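Local coordinates for protein putative branched-chain amino acid aminotransferase IlvE (Streptococcus mutans, PDB 4DQN) that probably catalyses the pyridoxal 5'-phosphate-dependent transfer of an amino group between branched-chain amino acids and 2-oxoglutarate, at residues Phe61-Tyr67 with Thr126-Leu132; Arg68-Val74 with Glu115-Tyr121; Lys108-Arg112 with Tyr341-Asp345. All blocks are in the same frame, centred on the assembly; numbering follows the deposited sequence.

Contact 1: residues Phe61-Tyr67 with Thr126-Leu132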
loop_
_atom_site.group_PDB
_atom_site.type_symbol
_atom_site.label_atom_id
_atom_site.label_comp_id
_atom_site.label_asym_id
_atom_site.label_seq_id
_atom_site.Cartn_x
_atom_site.Cartn_y
_atom_site.Cartn_z
ATOM N N PHE A 61 9.093 5.197 2.950
ATOM C CA PHE A 61 9.819 6.441 2.785
ATOM C C PHE A 61 10.014 7.146 4.113
ATOM O O PHE A 61 9.445 6.750 5.127
ATOM C CB PHE A 61 9.147 7.348 1.742
ATOM C CG PHE A 61 7.834 7.949 2.192
ATOM C CD1 PHE A 61 7.799 9.197 2.816
ATOM C CD2 PHE A 61 6.643 7.289 1.955
ATOM C CE1 PHE A 61 6.587 9.763 3.210
ATOM C CE2 PHE A 61 5.427 7.844 2.348
ATOM C CZ PHE A 61 5.398 9.079 2.977
ATOM N N GLU A 62 10.874 8.156 4.097
ATOM C CA GLU A 62 11.067 9.027 5.239
ATOM C C GLU A 62 10.980 10.468 4.775
ATOM O O GLU A 62 10.846 10.753 3.570
ATOM C CB GLU A 62 12.414 8.754 5.906
ATOM C CG GLU A 62 12.326 7.670 6.953
ATOM C CD GLU A 62 11.424 8.065 8.113
ATOM O OE1 GLU A 62 11.344 9.280 8.432
ATOM O OE2 GLU A 62 10.804 7.159 8.716
ATOM N N GLY A 63 11.025 11.374 5.741
ATOM C CA GLY A 63 10.993 12.793 5.456
ATOM C C GLY A 63 11.732 13.496 6.568
ATOM O O GLY A 63 11.441 13.276 7.750
ATOM N N LEU A 64 12.694 14.334 6.200
ATOM C CA LEU A 64 13.462 15.074 7.197
ATOM C C LEU A 64 14.011 16.320 6.539
ATOM O O LEU A 64 14.085 16.396 5.312
ATOM C CB LEU A 64 14.579 14.212 7.812
ATOM C CG LEU A 64 15.737 13.691 6.946
ATOM C CD1 LEU A 64 16.909 13.248 7.816
ATOM C CD2 LEU A 64 15.299 12.551 6.009
ATOM N N LYS A 65 14.371 17.315 7.345
ATOM C CA LYS A 65 14.765 18.607 6.796
ATOM C C LYS A 65 16.204 18.980 7.132
ATOM O O LYS A 65 16.735 18.568 8.168
ATOM C CB LYS A 65 13.808 19.703 7.297
ATOM C CG LYS A 65 12.461 19.695 6.583
ATOM C CD LYS A 65 11.439 20.577 7.308
ATOM C CE LYS A 65 10.183 20.774 6.481
ATOM N NZ LYS A 65 9.168 21.591 7.215
ATOM N N ALA A 66 16.829 19.745 6.233
ATOM C CA ALA A 66 18.125 20.361 6.510
ATOM C C ALA A 66 17.862 21.840 6.712
ATOM O O ALA A 66 17.088 22.444 5.960
ATOM C CB ALA A 66 19.115 20.137 5.344
ATOM N N TYR A 67 18.502 22.422 7.719
ATOM C CA TYR A 67 18.209 23.784 8.134
ATOM C C TYR A 67 19.474 24.618 8.021
ATOM O O TYR A 67 20.522 24.204 8.514
ATOM C CB TYR A 67 17.760 23.782 9.607
ATOM C CG TYR A 67 16.544 22.920 9.894
ATOM C CD1 TYR A 67 16.671 21.547 10.116
ATOM C CD2 TYR A 67 15.274 23.479 9.947
ATOM C CE1 TYR A 67 15.549 20.754 10.370
ATOM C CE2 TYR A 67 14.155 22.699 10.203
ATOM C CZ TYR A 67 14.302 21.341 10.415
ATOM O OH TYR A 67 13.186 20.571 10.675
ATOM N N THR A 126 13.387 25.345 4.151
ATOM C CA THR A 126 14.369 24.305 4.429
ATOM C C THR A 126 14.608 23.439 3.200
ATOM O O THR A 126 13.905 23.561 2.198
ATOM C CB THR A 126 13.871 23.377 5.556
ATOM O OG1 THR A 126 12.602 22.815 5.180
ATOM C CG2 THR A 126 13.721 24.137 6.871
ATOM N N LEU A 127 15.603 22.561 3.274
ATOM C CA LEU A 127 15.784 21.560 2.236
ATOM C C LEU A 127 15.131 20.271 2.720
ATOM O O LEU A 127 15.590 19.657 3.681
ATOM C CB LEU A 127 17.272 21.315 1.941
ATOM C CG LEU A 127 17.511 20.379 0.741
ATOM C CD1 LEU A 127 17.149 21.072 -0.552
ATOM C CD2 LEU A 127 18.959 19.864 0.691
ATOM N N TYR A 128 14.053 19.863 2.065
ATOM C CA TYR A 128 13.361 18.635 2.457
ATOM C C TYR A 128 14.011 17.428 1.782
ATOM O O TYR A 128 14.214 17.426 0.570
ATOM C CB TYR A 128 11.880 18.723 2.078
ATOM C CG TYR A 128 11.073 17.492 2.454
ATOM C CD1 TYR A 128 10.750 17.219 3.785
ATOM C CD2 TYR A 128 10.630 16.612 1.475
ATOM C CE1 TYR A 128 10.007 16.091 4.126
ATOM C CE2 TYR A 128 9.880 15.490 1.803
ATOM C CZ TYR A 128 9.578 15.239 3.121
ATOM O OH TYR A 128 8.847 14.117 3.440
ATOM N N LEU A 129 14.332 16.413 2.579
ATOM C CA LEU A 129 14.918 15.182 2.076
ATOM C C LEU A 129 13.855 14.101 2.084
ATOM O O LEU A 129 13.142 13.943 3.071
ATOM C CB LEU A 129 16.065 14.736 2.989
ATOM C CG LEU A 129 17.470 15.228 2.624
ATOM C CD1 LEU A 129 17.488 16.715 2.450
ATOM C CD2 LEU A 129 18.490 14.833 3.677
ATOM N N ARG A 130 13.763 13.365 0.981
ATOM C CA ARG A 130 12.864 12.226 0.859
ATOM C C ARG A 130 13.648 10.932 0.570
ATOM O O ARG A 130 13.934 10.609 -0.600
ATOM C CB ARG A 130 11.858 12.482 -0.261
ATOM C CG ARG A 130 10.911 11.306 -0.528
ATOM C CD ARG A 130 9.986 11.093 0.663
ATOM N NE ARG A 130 8.643 10.941 0.157
ATOM C CZ ARG A 130 7.611 11.699 0.482
ATOM N NH1 ARG A 130 7.699 12.670 1.392
ATOM N NH2 ARG A 130 6.469 11.428 -0.085
ATOM N N PRO A 131 14.021 10.195 1.637
ATOM C CA PRO A 131 14.566 8.847 1.475
ATOM C C PRO A 131 13.447 7.897 1.066
ATOM O O PRO A 131 12.315 8.034 1.536
ATOM C CB PRO A 131 15.097 8.500 2.882
ATOM C CG PRO A 131 15.230 9.837 3.587
ATOM C CD PRO A 131 14.113 10.664 3.032
ATOM N N LEU A 132 13.757 6.961 0.177
ATOM C CA LEU A 132 12.779 6.019 -0.335
ATOM C C LEU A 132 13.454 4.666 -0.401
ATOM O O LEU A 132 14.604 4.568 -0.846
ATOM C CB LEU A 132 12.342 6.432 -1.743
ATOM C CG LEU A 132 11.452 5.485 -2.551
ATOM C CD1 LEU A 132 10.029 5.505 -2.017
ATOM C CD2 LEU A 132 11.460 5.872 -4.011
HETATM O O HOH W 1 10.324 24.483 5.695
#
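The axes of antiparallel strands 64-67 and 126-132 approach to 4.6 Å, with 150° between their directions. They are neighbouring strands of the antiparallel sheet in the smaller domain of this fold-type IV aminotransferase. L64 and L129 form a hydrogen-bonded pair (L129 N to L64 O 2.7 Å, L64 N to L129 O 3.2 Å), as do A66 and L127 (A66 N to L127 O 2.8 Å, L127 N to A66 O 3.1 Å). Beyond the loop residues E62 and G63 the pairing reaches F61 with L132, helped by E62 N to P131 O at 2.9 Å. An ideal CB on G63 would clash with Y128 OH, so glycine suits this position. On the face carrying L64, A66, L127 and L129, L64 CD2 lies 3.8 Å from L129 CB and 3.6 Å from P131 CG, and helix 100-113 packs over A66 and L129. The other face bears F61, K65 and Y128. There F61 touches K188, the lysine predicted to carry pyridoxal phosphate (not attached here), while R130 NE is hydrogen-bonded to H55 of the second subunit, linking the strand pair to the dimer interface. The R130 guanidinium lies flat on the F61 ring, centres 3.9 Å apart and planes at 23°.

Contact 2: residues Arg68-Val74 with Glu115-Tyr121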
loop_
_atom_site.group_PDB
_atom_site.type_symbol
_atom_site.label_atom_id
_atom_site.label_comp_id
_atom_site.label_asym_id
_atom_site.label_seq_id
_atom_site.Cartn_x
_atom_site.Cartn_y
_atom_site.Cartn_z
ATOM N N ARG A 68 19.397 25.783 7.384
ATOM C CA ARG A 68 20.543 26.699 7.416
ATOM C C ARG A 68 20.503 27.551 8.683
ATOM O O ARG A 68 19.448 28.076 9.055
ATOM C CB ARG A 68 20.586 27.591 6.171
ATOM C CG ARG A 68 21.923 28.301 6.002
ATOM C CD ARG A 68 21.941 29.198 4.781
ATOM N NE ARG A 68 21.777 28.446 3.530
ATOM C CZ ARG A 68 22.766 27.800 2.913
ATOM N NH1 ARG A 68 23.987 27.801 3.435
ATOM N NH2 ARG A 68 22.538 27.159 1.770
ATOM N N THR A 69 21.647 27.683 9.347
ATOM C CA THR A 69 21.725 28.435 10.597
ATOM C C THR A 69 22.203 29.875 10.379
ATOM O O THR A 69 22.526 30.275 9.263
ATOM C CB THR A 69 22.661 27.751 11.611
ATOM O OG1 THR A 69 24.002 27.733 11.094
ATOM C CG2 THR A 69 22.200 26.330 11.889
ATOM N N LYS A 70 22.261 30.640 11.464
ATOM C CA LYS A 70 22.576 32.061 11.404
ATOM C C LYS A 70 23.961 32.359 10.810
ATOM O O LYS A 70 24.153 33.407 10.185
ATOM C CB LYS A 70 22.437 32.661 12.809
ATOM C CG LYS A 70 22.175 34.158 12.856
ATOM C CD LYS A 70 21.838 34.596 14.284
ATOM C CE LYS A 70 22.897 34.114 15.267
ATOM N NZ LYS A 70 22.522 34.329 16.707
ATOM N N ASP A 71 24.922 31.452 10.986
ATOM C CA ASP A 71 26.261 31.675 10.434
ATOM C C ASP A 71 26.418 31.101 9.028
ATOM O O ASP A 71 27.501 31.157 8.446
ATOM C CB ASP A 71 27.371 31.165 11.374
ATOM C CG ASP A 71 27.467 29.650 11.427
ATOM O OD1 ASP A 71 26.586 28.940 10.888
ATOM O OD2 ASP A 71 28.442 29.153 12.036
ATOM N N GLY A 72 25.337 30.532 8.496
ATOM C CA GLY A 72 25.357 29.993 7.149
ATOM C C GLY A 72 25.496 28.481 7.069
ATOM O O GLY A 72 25.171 27.879 6.036
ATOM N N SER A 73 25.977 27.861 8.143
ATOM C CA SER A 73 26.155 26.411 8.147
ATOM C C SER A 73 24.802 25.689 8.169
ATOM O O SER A 73 23.786 26.250 8.604
ATOM C CB SER A 73 27.043 25.959 9.309
ATOM O OG SER A 73 26.508 26.359 10.561
ATOM N N VAL A 74 24.795 24.451 7.682
ATOM C CA VAL A 74 23.556 23.692 7.513
ATOM C C VAL A 74 23.576 22.484 8.440
ATOM O O VAL A 74 24.630 21.894 8.680
ATOM C CB VAL A 74 23.392 23.241 6.050
ATOM C CG1 VAL A 74 22.102 22.418 5.873
ATOM C CG2 VAL A 74 23.366 24.460 5.144
ATOM N N GLU A 115 23.873 21.971 -1.669
ATOM C CA GLU A 115 23.831 22.934 -0.560
ATOM C C GLU A 115 23.329 24.305 -0.968
ATOM O O GLU A 115 22.775 25.053 -0.149
ATOM C CB GLU A 115 25.190 23.042 0.157
ATOM C CG GLU A 115 25.051 23.643 1.570
ATOM C CD GLU A 115 26.258 23.422 2.480
ATOM O OE1 GLU A 115 26.716 22.262 2.627
ATOM O OE2 GLU A 115 26.736 24.416 3.074
ATOM N N GLU A 116 23.491 24.639 -2.238
ATOM C CA GLU A 116 23.057 25.947 -2.694
ATOM C C GLU A 116 21.526 26.008 -2.761
ATOM O O GLU A 116 20.941 27.084 -2.924
ATOM C CB GLU A 116 23.729 26.305 -4.027
ATOM C CG GLU A 116 23.271 25.470 -5.238
ATOM C CD GLU A 116 23.870 24.053 -5.316
ATOM O OE1 GLU A 116 24.518 23.577 -4.351
ATOM O OE2 GLU A 116 23.682 23.402 -6.371
ATOM N N TYR A 117 20.863 24.860 -2.604
ATOM C CA TYR A 117 19.395 24.848 -2.569
ATOM C C TYR A 117 18.826 24.881 -1.150
ATOM O O TYR A 117 17.606 24.966 -0.961
ATOM C CB TYR A 117 18.830 23.634 -3.329
ATOM C CG TYR A 117 19.057 23.704 -4.815
ATOM C CD1 TYR A 117 20.218 23.195 -5.381
ATOM C CD2 TYR A 117 18.112 24.280 -5.652
ATOM C CE1 TYR A 117 20.437 23.263 -6.734
ATOM C CE2 TYR A 117 18.320 24.348 -7.014
ATOM C CZ TYR A 117 19.491 23.837 -7.542
ATOM O OH TYR A 117 19.724 23.890 -8.896
ATOM N N VAL A 118 19.695 24.787 -0.151
ATOM C CA VAL A 118 19.246 24.975 1.223
ATOM C C VAL A 118 18.937 26.475 1.385
ATOM O O VAL A 118 19.844 27.306 1.279
ATOM C CB VAL A 118 20.314 24.520 2.241
ATOM C CG1 VAL A 118 19.774 24.634 3.664
ATOM C CG2 VAL A 118 20.735 23.079 1.961
ATOM N N PRO A 119 17.654 26.822 1.608
ATOM C CA PRO A 119 17.210 28.224 1.625
ATOM C C PRO A 119 17.981 29.072 2.636
ATOM O O PRO A 119 18.508 28.531 3.608
ATOM C CB PRO A 119 15.743 28.113 2.037
ATOM C CG PRO A 119 15.326 26.737 1.505
ATOM C CD PRO A 119 16.530 25.892 1.821
ATOM N N PRO A 120 18.053 30.391 2.399
ATOM C CA PRO A 120 18.760 31.293 3.309
ATOM C C PRO A 120 18.071 31.399 4.669
ATOM O O PRO A 120 16.855 31.277 4.759
ATOM C CB PRO A 120 18.671 32.653 2.592
ATOM C CG PRO A 120 18.400 32.335 1.168
ATOM C CD PRO A 120 17.553 31.091 1.202
ATOM N N TYR A 121 18.859 31.618 5.714
ATOM C CA TYR A 121 18.350 32.051 7.012
ATOM C C TYR A 121 17.903 33.512 6.805
ATOM O O TYR A 121 18.636 34.269 6.166
ATOM C CB TYR A 121 19.531 31.985 7.993
ATOM C CG TYR A 121 19.211 32.329 9.424
ATOM C CD1 TYR A 121 19.177 33.652 9.851
ATOM C CD2 TYR A 121 18.965 31.330 10.359
ATOM C CE1 TYR A 121 18.895 33.973 11.169
ATOM C CE2 TYR A 121 18.680 31.643 11.684
ATOM C CZ TYR A 121 18.645 32.963 12.076
ATOM O OH TYR A 121 18.366 33.276 13.385
HETATM O O HOH W 2 17.268 27.012 5.616
HETATM O O HOH W 3 25.579 26.608 1.024
HETATM O O HOH W 4 27.160 23.379 6.000
#
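Hydrogen bonds from one arginine dominate this meeting of two loops. R68 NH2 reaches V118 O at 2.7 Å and, weakly, E115 O at 2.9 Å; R68 NE lies 3.2 Å from V118 O and 3.3 Å from P119 O, donating to both. R68 NH1 turns back to G72 O of its own loop (2.9 Å), so the guanidinium ties both loops together through backbone carbonyls. That loop is a beta hairpin connection between strands 59-68 and 74-77 of the antiparallel sheet: a type I turn spans T69 to G72, closed by G72 N to T69 O at 2.9 Å, and D71 OD1 accepts from S73 N at 3.0 Å in an Asx turn. Water adds three bridges, from R68 N to P119 O, from R68 NH1 to the E115 carboxylate, and from V74 N to E115 OE2. Among the nonpolar contacts, K70 CA sits 3.8 Å above the Y121 ring centroid in a CH-pi contact, the Y121 hydroxyl being held by D332. Deeper in, V74 CG2 meets V118 CG1 at 3.9 Å.

Contact 3: residues Lys108-Arg112 with Tyr341-Asp345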
loop_
_atom_site.group_PDB
_atom_site.type_symbol
_atom_site.label_atom_id
_atom_site.label_comp_id
_atom_site.label_asym_id
_atom_site.label_seq_id
_atom_site.Cartn_x
_atom_site.Cartn_y
_atom_site.Cartn_z
ATOM N N LYS A 108 23.499 13.446 4.550
ATOM C CA LYS A 108 24.511 14.499 4.480
ATOM C C LYS A 108 25.088 14.693 3.078
ATOM O O LYS A 108 25.256 15.832 2.633
ATOM C CB LYS A 108 25.633 14.217 5.472
ATOM C CG LYS A 108 25.198 14.345 6.918
ATOM C CD LYS A 108 26.413 14.299 7.841
ATOM C CE LYS A 108 25.997 14.503 9.289
ATOM N NZ LYS A 108 27.162 14.448 10.234
ATOM N N GLN A 109 25.401 13.592 2.386
ATOM C CA GLN A 109 25.900 13.684 1.012
ATOM C C GLN A 109 24.944 14.448 0.106
ATOM O O GLN A 109 25.384 15.228 -0.745
ATOM C CB GLN A 109 26.116 12.294 0.403
ATOM C CG GLN A 109 27.340 11.544 0.903
ATOM C CD GLN A 109 27.564 10.269 0.110
ATOM O OE1 GLN A 109 27.683 10.304 -1.111
ATOM N NE2 GLN A 109 27.593 9.135 0.802
ATOM N N VAL A 110 23.639 14.207 0.263
ATOM C CA VAL A 110 22.651 14.893 -0.568
ATOM C C VAL A 110 22.587 16.387 -0.242
ATOM O O VAL A 110 22.542 17.221 -1.151
ATOM C CB VAL A 110 21.257 14.244 -0.456
ATOM C CG1 VAL A 110 20.222 15.040 -1.264
ATOM C CG2 VAL A 110 21.320 12.817 -0.972
ATOM N N VAL A 111 22.604 16.724 1.045
ATOM C CA VAL A 111 22.592 18.126 1.459
ATOM C C VAL A 111 23.819 18.853 0.926
ATOM O O VAL A 111 23.698 19.910 0.289
ATOM C CB VAL A 111 22.572 18.255 2.980
ATOM C CG1 VAL A 111 22.637 19.715 3.378
ATOM C CG2 VAL A 111 21.303 17.601 3.545
ATOM N N ARG A 112 24.998 18.282 1.168
ATOM C CA ARG A 112 26.240 18.869 0.661
ATOM C C ARG A 112 26.231 19.025 -0.859
ATOM O O ARG A 112 26.615 20.083 -1.366
ATOM C CB ARG A 112 27.477 18.079 1.129
ATOM C CG ARG A 112 27.701 18.105 2.642
ATOM C CD ARG A 112 29.094 17.604 3.038
ATOM N NE ARG A 112 29.427 16.354 2.356
ATOM C CZ ARG A 112 29.429 15.158 2.938
ATOM N NH1 ARG A 112 29.122 15.050 4.224
ATOM N NH2 ARG A 112 29.744 14.071 2.237
ATOM N N TYR A 341 22.799 17.340 14.005
ATOM C CA TYR A 341 23.864 16.725 13.223
ATOM C C TYR A 341 24.313 17.722 12.165
ATOM O O TYR A 341 23.618 17.927 11.157
ATOM C CB TYR A 341 23.351 15.476 12.519
ATOM C CG TYR A 341 23.180 14.262 13.388
ATOM C CD1 TYR A 341 22.203 14.216 14.375
ATOM C CD2 TYR A 341 23.979 13.143 13.198
ATOM C CE1 TYR A 341 22.041 13.097 15.150
ATOM C CE2 TYR A 341 23.825 12.023 13.969
ATOM C CZ TYR A 341 22.858 12.002 14.946
ATOM O OH TYR A 341 22.705 10.868 15.719
ATOM N N LYS A 342 25.463 18.348 12.397
ATOM C CA LYS A 342 26.027 19.296 11.437
ATOM C C LYS A 342 26.401 18.558 10.165
ATOM O O LYS A 342 26.970 17.472 10.209
ATOM C CB LYS A 342 27.252 20.001 12.017
ATOM C CG LYS A 342 26.955 20.818 13.258
ATOM C CD LYS A 342 25.794 21.779 13.014
ATOM C CE LYS A 342 26.234 22.999 12.220
ATOM N NZ LYS A 342 25.249 24.106 12.379
ATOM N N VAL A 343 26.085 19.160 9.028
ATOM C CA VAL A 343 26.207 18.479 7.746
ATOM C C VAL A 343 27.670 18.299 7.310
ATOM O O VAL A 343 28.020 17.336 6.606
ATOM C CB VAL A 343 25.327 19.195 6.701
ATOM C CG1 VAL A 343 25.940 19.172 5.343
ATOM C CG2 VAL A 343 23.921 18.578 6.695
ATOM N N ASP A 344 28.532 19.198 7.771
ATOM C CA ASP A 344 29.956 19.103 7.477
ATOM C C ASP A 344 30.765 18.342 8.535
ATOM O O ASP A 344 31.986 18.237 8.418
ATOM C CB ASP A 344 30.533 20.501 7.254
ATOM C CG ASP A 344 29.966 21.161 6.018
ATOM O OD1 ASP A 344 29.808 20.455 4.995
ATOM O OD2 ASP A 344 29.659 22.373 6.067
ATOM N N ASP A 345 30.090 17.816 9.558
ATOM C CA ASP A 345 30.743 16.961 10.553
ATOM C C ASP A 345 30.672 15.499 10.132
ATOM O O ASP A 345 29.906 15.153 9.227
ATOM C CB ASP A 345 30.100 17.133 11.932
ATOM C CG ASP A 345 30.539 18.405 12.626
ATOM O OD1 ASP A 345 31.205 19.241 11.970
ATOM O OD2 ASP A 345 30.204 18.572 13.821
#
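Y341 opens the C-terminal segment on the edge strand 340-342, where its CB approaches K108 CE of the helix at 4.3 Å; its side chain also touches P79 and N80 of helix 79-92. K342 contributes its backbone to the contact: K342 O accepts a hydrogen bond from K108 NZ at 3.0 Å, whereas its own CA-to-CB bond points away from the helix and its amino group binds Q75 and S73. Here the chain leaves the strand in a type I beta turn from K342 to D345, with D345 N bonded to K342 O at 3.2 Å, so that one carbonyl serves both the turn and the lysine. V343 is the apolar centre of the contact. V343 CG2 packs 3.7 Å from V111 CG1, and V343 CG1 lies 3.4 Å from R112 CG, which places this valine against the side of helix 100-113 formed by K108, V111 and R112, residues three and four positions apart. The helix lies across one face of the antiparallel sheet, and the last residues of the chain dock on it just beyond the sheet's final strand. V343 O receives a weak hydrogen bond from R112 NH1 at 3.5 Å. D344, on the exposed corner of the turn, brings its OD1 to 3.5 Å from R112 CD. At D345, the last residue of the chain, the extended K108 side chain makes its second hydrogen bond, K108 NZ lying 3.0 Å from D345 O, an oxygen of the C-terminal carboxylate.

Overall arrangement
From the N terminus, the first of these segments lies on strand 59-68, whose pairing with strand 126-136 in contact 1 closes a loop of 58 residues. Nested inside it, contact 2 joins the connection after strand 59-68 to the one after helix 100-113, before the chain enters strand 126-136. Contact 3 crosses both: it starts on helix 100-113, within those loops, and ends at the C terminus, 228 residues beyond. V111 of contact 3 packs on A66 and L129 of contact 1 and on V74 of contact 2, while V74 pairs through its backbone with V343. Thus the central strands, the hairpin end, the covering helix and the C-terminal edge strand converge at one end of the antiparallel sheet.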